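Local coordinates for periplasmic sugar-binding domain protein (PDB 3H75) that probably binds a carbohydrate in the periplasm, as a two-domain solute-binding protein of the periplasmic binding protein family, at residues 210-213 and 214-218; 296-300 and 301-305. One frame throughout, in Å; residues are numbered along the deposited sequence.

Contact 1. Residues 210-213 and 214-218; sequences WSAN and DEMAL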
ATOM      1  N   TRP A 210     -15.323  -3.833   6.027  1.00  6.59           N
ATOM      2  CA  TRP A 210     -13.885  -3.563   6.060  1.00  6.00           C
ATOM      3  C   TRP A 210     -13.320  -4.093   4.742  1.00  7.66           C
ATOM      4  O   TRP A 210     -13.590  -5.234   4.374  1.00  7.61           O
ATOM      5  CB  TRP A 210     -13.273  -4.342   7.231  1.00  5.43           C
ATOM      6  CG  TRP A 210     -11.783  -4.232   7.453  1.00  6.91           C
ATOM      7  CD1 TRP A 210     -11.153  -3.454   8.383  1.00  7.20           C
ATOM      8  CD2 TRP A 210     -10.756  -5.024   6.833  1.00  7.91           C
ATOM      9  NE1 TRP A 210      -9.802  -3.721   8.391  1.00  5.89           N
ATOM     10  CE2 TRP A 210      -9.532  -4.680   7.450  1.00  6.21           C
ATOM     11  CE3 TRP A 210     -10.754  -5.995   5.821  1.00  6.88           C
ATOM     12  CZ2 TRP A 210      -8.315  -5.275   7.090  1.00  6.86           C
ATOM     13  CZ3 TRP A 210      -9.538  -6.590   5.460  1.00  8.56           C
ATOM     14  CH2 TRP A 210      -8.339  -6.226   6.097  1.00  6.31           C
ATOM     15  N   SER A 211     -12.565  -3.261   4.027  1.00  6.61           N
ATOM     16  CA  SER A 211     -11.944  -3.681   2.765  1.00  8.13           C
ATOM     17  C   SER A 211     -10.453  -3.379   2.785  1.00  7.68           C
ATOM     18  O   SER A 211     -10.037  -2.293   3.200  1.00  7.05           O
ATOM     19  CB  SER A 211     -12.578  -2.967   1.570  1.00  9.95           C
ATOM     20  OG  SER A 211     -13.899  -3.425   1.350  1.00 13.95           O
ATOM     21  N   ALA A 212      -9.649  -4.341   2.336  1.00  6.42           N
ATOM     22  CA  ALA A 212      -8.199  -4.168   2.322  1.00  6.99           C
ATOM     23  C   ALA A 212      -7.718  -3.163   1.281  1.00  8.27           C
ATOM     24  O   ALA A 212      -6.551  -2.799   1.265  1.00  7.09           O
ATOM     25  CB  ALA A 212      -7.506  -5.512   2.132  1.00  7.00           C
ATOM     26  N   ASN A 213      -8.594  -2.735   0.379  1.00  8.29           N
ATOM     27  CA  ASN A 213      -8.202  -1.693  -0.563  1.00  8.41           C
ATOM     28  C   ASN A 213      -9.441  -0.937  -1.016  1.00  8.13           C
ATOM     29  O   ASN A 213     -10.571  -1.360  -0.725  1.00  7.43           O
ATOM     30  CB  ASN A 213      -7.345  -2.248  -1.727  1.00  7.27           C
ATOM     31  CG  ASN A 213      -8.152  -2.734  -2.904  1.00 10.27           C
ATOM     32  OD1 ASN A 213      -9.328  -3.048  -2.786  1.00  9.14           O
ATOM     33  ND2 ASN A 213      -7.497  -2.821  -4.063  1.00 10.39           N
ATOM     34  N   ASP A 214      -9.238   0.195  -1.681  1.00  8.15           N
ATOM     35  CA  ASP A 214     -10.354   1.023  -2.105  1.00  9.16           C
ATOM     36  C   ASP A 214     -11.163   0.483  -3.272  1.00 10.38           C
ATOM     37  O   ASP A 214     -12.377   0.672  -3.314  1.00  9.28           O
ATOM     38  CB  ASP A 214      -9.877   2.461  -2.387  1.00  8.90           C
ATOM     39  CG  ASP A 214      -8.836   2.549  -3.490  1.00 10.45           C
ATOM     40  OD1 ASP A 214      -8.250   1.516  -3.877  1.00  9.50           O
ATOM     41  OD2 ASP A 214      -8.596   3.681  -3.958  1.00 12.65           O
ATOM     42  N   GLU A 215     -10.499  -0.193  -4.205  1.00 10.10           N
ATOM     43  CA  GLU A 215     -11.177  -0.773  -5.362  1.00 12.49           C
ATOM     44  C   GLU A 215     -12.307  -1.684  -4.888  1.00 10.97           C
ATOM     45  O   GLU A 215     -13.449  -1.580  -5.347  1.00 10.84           O
ATOM     46  CB  GLU A 215     -10.196  -1.604  -6.196  1.00 14.00           C
ATOM     47  CG  GLU A 215      -9.006  -0.844  -6.784  1.00 19.44           C
ATOM     48  CD  GLU A 215      -9.363  -0.034  -8.014  1.00 24.47           C
ATOM     49  OE1 GLU A 215     -10.292  -0.439  -8.746  1.00 26.93           O
ATOM     50  OE2 GLU A 215      -8.700   0.999  -8.260  1.00 26.25           O
HETATM   51  N   MSE A 216     -11.985  -2.583  -3.965  1.00  9.83           N
HETATM   52  CA  MSE A 216     -12.977  -3.513  -3.449  1.00  8.01           C
HETATM   53  C   MSE A 216     -14.074  -2.796  -2.673  1.00  7.08           C
HETATM   54  O   MSE A 216     -15.240  -3.156  -2.778  1.00  8.62           O
HETATM   55  CB  MSE A 216     -12.297  -4.572  -2.584  1.00  8.44           C
HETATM   56  CG  MSE A 216     -11.329  -5.436  -3.382  1.00  6.83           C
HETATM   57 SE   MSE A 216     -10.581  -6.904  -2.406  1.00 12.95          SE
HETATM   58  CE  MSE A 216      -9.656  -5.877  -1.012  1.00  6.83           C
ATOM     59  N   ALA A 217     -13.714  -1.771  -1.906  1.00  6.66           N
ATOM     60  CA  ALA A 217     -14.722  -1.026  -1.159  1.00  7.07           C
ATOM     61  C   ALA A 217     -15.733  -0.405  -2.129  1.00  8.24           C
ATOM     62  O   ALA A 217     -16.942  -0.482  -1.915  1.00  7.83           O
ATOM     63  CB  ALA A 217     -14.055   0.059  -0.313  1.00  7.43           C
ATOM     64  N   LEU A 218     -15.234   0.204  -3.203  1.00  8.46           N
ATOM     65  CA  LEU A 218     -16.104   0.826  -4.199  1.00  9.65           C
ATOM     66  C   LEU A 218     -17.025  -0.206  -4.857  1.00 10.29           C
ATOM     67  O   LEU A 218     -18.177   0.094  -5.178  1.00 11.42           O
ATOM     68  CB  LEU A 218     -15.255   1.543  -5.251  1.00 10.66           C
ATOM     69  CG  LEU A 218     -14.485   2.743  -4.703  1.00 12.87           C
ATOM     70  CD1 LEU A 218     -13.525   3.254  -5.759  1.00 12.38           C
ATOM     71  CD2 LEU A 218     -15.457   3.833  -4.265  1.00 14.72           C
TER
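The backbone leaves strand 206-211 at S211, turns through A212 and N213 and enters helix 214-226, so that the CA atoms of S211 and A217 come within 5.5 Å of each other. This is the strand-to-helix turn of a beta-alpha-beta unit, strand 206-211, helix 214-226 and strand 236-240, and N213 is the N-cap of its helix. The cap is made by OD1 of N213, which accepts from the backbone N of M216 at 2.9 Å, a nearly straight bond (168° at the hydrogen) whose donor lies somewhat off the carbonyl plane. With chi1 at 88°, CG of N213 sits between its own backbone N and carbonyl carbon, which swings the amide over the first turn. Its ND2 lies 3.6 Å from CB of E215, and the amide is held at both ends, since ND2 also donates to W187 O and to a glycerol, probably from the crystallisation liquor, that may mark the ligand pocket. With an alanine here, which has neither OD1 nor ND2, the amide N of M216 would probably lose its capping acceptor and W187 O its donor. The D214 carboxylate is hydrogen-bonded beyond the turn, OD2 to the hydroxyl of S243 and OD1 to ND2 of N241. Behind the cap, selenomethionine M216 crosses the N213 side chain at about a right angle and bends at chi3 (-61°), folding its methyl back under the turn, where CE meets CB of A212 at 3.8 Å. On the strand side, CB of S211 packs 3.9 Å from CB of A217, while OG of S211 rests 3.6 Å from CA of A217.

Contact 2. Residues 296-300 and 301-305; sequences QALTP and AQARQ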
ATOM      1  N   GLN A 296      -2.284   6.995   7.012  1.00 11.25           N
ATOM      2  CA  GLN A 296      -3.057   7.989   7.743  1.00 13.53           C
ATOM      3  C   GLN A 296      -4.503   7.850   7.302  1.00 11.18           C
ATOM      4  O   GLN A 296      -4.778   7.634   6.122  1.00 10.03           O
ATOM      5  CB  GLN A 296      -2.600   9.410   7.414  1.00 14.79           C
ATOM      6  CG  GLN A 296      -1.293   9.845   8.036  1.00 20.25           C
ATOM      7  CD  GLN A 296      -0.985  11.301   7.736  1.00 24.35           C
ATOM      8  OE1 GLN A 296      -1.831  12.177   7.934  1.00 27.10           O
ATOM      9  NE2 GLN A 296       0.229  11.570   7.263  1.00 28.08           N
ATOM     10  N   ALA A 297      -5.422   7.964   8.253  1.00 11.19           N
ATOM     11  CA  ALA A 297      -6.844   7.912   7.938  1.00 11.20           C
ATOM     12  C   ALA A 297      -7.143   9.332   7.460  1.00 12.22           C
ATOM     13  O   ALA A 297      -7.283  10.251   8.267  1.00 12.32           O
ATOM     14  CB  ALA A 297      -7.647   7.586   9.184  1.00 12.03           C
ATOM     15  N   LEU A 298      -7.223   9.504   6.145  1.00 11.88           N
ATOM     16  CA  LEU A 298      -7.446  10.809   5.539  1.00 12.30           C
ATOM     17  C   LEU A 298      -8.656  11.590   6.009  1.00 12.35           C
ATOM     18  O   LEU A 298      -9.718  11.028   6.249  1.00 13.46           O
ATOM     19  CB  LEU A 298      -7.547  10.675   4.021  1.00 12.09           C
ATOM     20  CG  LEU A 298      -6.337  10.166   3.243  1.00 11.94           C
ATOM     21  CD1 LEU A 298      -6.726  10.059   1.772  1.00 10.69           C
ATOM     22  CD2 LEU A 298      -5.155  11.109   3.419  1.00 12.83           C
ATOM     23  N   THR A 299      -8.472  12.901   6.135  1.00 13.53           N
ATOM     24  CA  THR A 299      -9.555  13.795   6.508  1.00 15.56           C
ATOM     25  C   THR A 299     -10.084  14.271   5.157  1.00 14.98           C
ATOM     26  O   THR A 299      -9.398  14.142   4.142  1.00 14.21           O
ATOM     27  CB  THR A 299      -9.039  15.021   7.277  1.00 15.57           C
ATOM     28  OG1 THR A 299      -8.124  15.749   6.451  1.00 17.12           O
ATOM     29  CG2 THR A 299      -8.330  14.594   8.549  1.00 17.60           C
ATOM     30  N   PRO A 300     -11.309  14.812   5.118  1.00 15.53           N
ATOM     31  CA  PRO A 300     -11.836  15.282   3.834  1.00 15.62           C
ATOM     32  C   PRO A 300     -10.928  16.346   3.218  1.00 15.54           C
ATOM     33  O   PRO A 300     -10.743  16.383   2.004  1.00 13.53           O
ATOM     34  CB  PRO A 300     -13.210  15.831   4.209  1.00 15.76           C
ATOM     35  CG  PRO A 300     -13.617  14.930   5.339  1.00 17.69           C
ATOM     36  CD  PRO A 300     -12.351  14.849   6.160  1.00 17.23           C
ATOM     37  N   ALA A 301     -10.363  17.205   4.064  1.00 14.78           N
ATOM     38  CA  ALA A 301      -9.471  18.263   3.597  1.00 16.15           C
ATOM     39  C   ALA A 301      -8.240  17.690   2.900  1.00 16.01           C
ATOM     40  O   ALA A 301      -7.837  18.169   1.840  1.00 17.06           O
ATOM     41  CB  ALA A 301      -9.046  19.141   4.768  1.00 17.30           C
ATOM     42  N   GLN A 302      -7.639  16.669   3.501  1.00 15.20           N
ATOM     43  CA  GLN A 302      -6.463  16.035   2.916  1.00 14.13           C
ATOM     44  C   GLN A 302      -6.832  15.323   1.622  1.00 13.96           C
ATOM     45  O   GLN A 302      -6.074  15.344   0.652  1.00 12.70           O
ATOM     46  CB  GLN A 302      -5.867  15.024   3.893  1.00 15.87           C
ATOM     47  CG  GLN A 302      -5.317  15.633   5.167  1.00 17.12           C
ATOM     48  CD  GLN A 302      -4.819  14.573   6.128  1.00 19.69           C
ATOM     49  OE1 GLN A 302      -5.561  13.665   6.501  1.00 18.09           O
ATOM     50  NE2 GLN A 302      -3.557  14.681   6.530  1.00 23.51           N
ATOM     51  N   ALA A 303      -7.995  14.677   1.616  1.00 12.24           N
ATOM     52  CA  ALA A 303      -8.457  13.956   0.434  1.00 11.66           C
ATOM     53  C   ALA A 303      -8.660  14.920  -0.729  1.00 12.41           C
ATOM     54  O   ALA A 303      -8.383  14.583  -1.876  1.00 12.12           O
ATOM     55  CB  ALA A 303      -9.756  13.219   0.743  1.00 11.47           C
ATOM     56  N   ARG A 304      -9.149  16.119  -0.425  1.00 13.37           N
ATOM     57  CA  ARG A 304      -9.384  17.138  -1.443  1.00 15.35           C
ATOM     58  C   ARG A 304      -8.063  17.512  -2.113  1.00 14.28           C
ATOM     59  O   ARG A 304      -7.993  17.657  -3.331  1.00 15.32           O
ATOM     60  CB  ARG A 304     -10.009  18.384  -0.805  1.00 18.88           C
ATOM     61  CG  ARG A 304     -10.332  19.521  -1.775  1.00 24.26           C
ATOM     62  CD  ARG A 304     -11.775  19.460  -2.272  1.00 28.27           C
ATOM     63  NE  ARG A 304     -11.926  18.680  -3.498  1.00 32.17           N
ATOM     64  CZ  ARG A 304     -13.094  18.435  -4.087  1.00 31.91           C
ATOM     65  NH1 ARG A 304     -14.218  18.904  -3.560  1.00 33.76           N
ATOM     66  NH2 ARG A 304     -13.141  17.729  -5.209  1.00 33.82           N
ATOM     67  N   GLN A 305      -7.020  17.678  -1.304  1.00 14.30           N
ATOM     68  CA  GLN A 305      -5.698  18.028  -1.817  1.00 15.73           C
ATOM     69  C   GLN A 305      -5.166  16.941  -2.744  1.00 14.99           C
ATOM     70  O   GLN A 305      -4.698  17.223  -3.850  1.00 15.15           O
ATOM     71  CB  GLN A 305      -4.713  18.221  -0.664  1.00 17.77           C
ATOM     72  CG  GLN A 305      -4.952  19.457   0.182  1.00 21.35           C
ATOM     73  CD  GLN A 305      -3.942  19.584   1.308  1.00 23.30           C
ATOM     74  OE1 GLN A 305      -4.096  18.980   2.371  1.00 24.67           O
ATOM     75  NE2 GLN A 305      -2.889  20.360   1.072  1.00 24.51           N
TER
HETATM   76  O   HOH W   1      -5.031  12.207   8.631  1.00 23.48           O
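T299 and Q302 meet because their side-chain torsions bring them together: OG1 of T299 stands between its backbone N and carbonyl carbon (chi1 60°), facing the first helical turn, while the Q302 chain, extended beyond CG (chi2 176°), reaches back along the loop. OG1 of T299 accepts from the backbone N of Q302 at 3.1 Å. In return, OE1 of Q302 takes the backbone N-H of T299 at 3.0 Å, in the carbonyl plane and on a lone pair. The exchange of side chain for backbone in both directions is a capping box, with T299 as N-cap of helix 300-309, which follows the edge strand 296-297 after the two-residue link L298-T299. The hydroxyl and the aliphatic chain are closely set, OG1 of T299 lying 3.1 Å from CG of Q302. A water lies 2.6 Å from OE1 of Q302 and also close to A297 O, placed to link the glutamine to the end of the strand. At the other corner of the same amide, NE2 of Q302 gives a weak bond to OE1 of Q296 at 3.3 Å, the two amide planes 47° apart. Backbone bonds carry the helix onward from the cap: A303 N to T299 O, 2.9 Å, and R304 N to P300 O. On the buried side, L298 crosses the stem of Q302, with its CD2 4.0 Å from CB of Q302. The L298 side chain also touches L247 and L250 of helix 244-252, and CD1 of L298 comes to 4.5 Å from CB of A303, which itself touches I251.

Followed from the N terminus, the chain reaches contact 1 first, where strand 206-211 passes through the two-residue turn A212-N213 into helix 214-226. It then runs through strands 236-240 and 257-260, then passes through helix 265-277 and strand 289-291, the latter in the other sheet, before reaching contact 2. Each contact closes a short turn within one continuous segment, and the two follow in series, neither nesting nor crossing. Both reach the same mixed sheet: contact 1 from an inner parallel strand, contact 2 from the outermost strand 296-297, antiparallel to 257-260. Their centres are about 17 Å apart and they do not touch, yet helix 244-252 meets D214 and L218 of contact 1 and L298, A303 and R304 of contact 2.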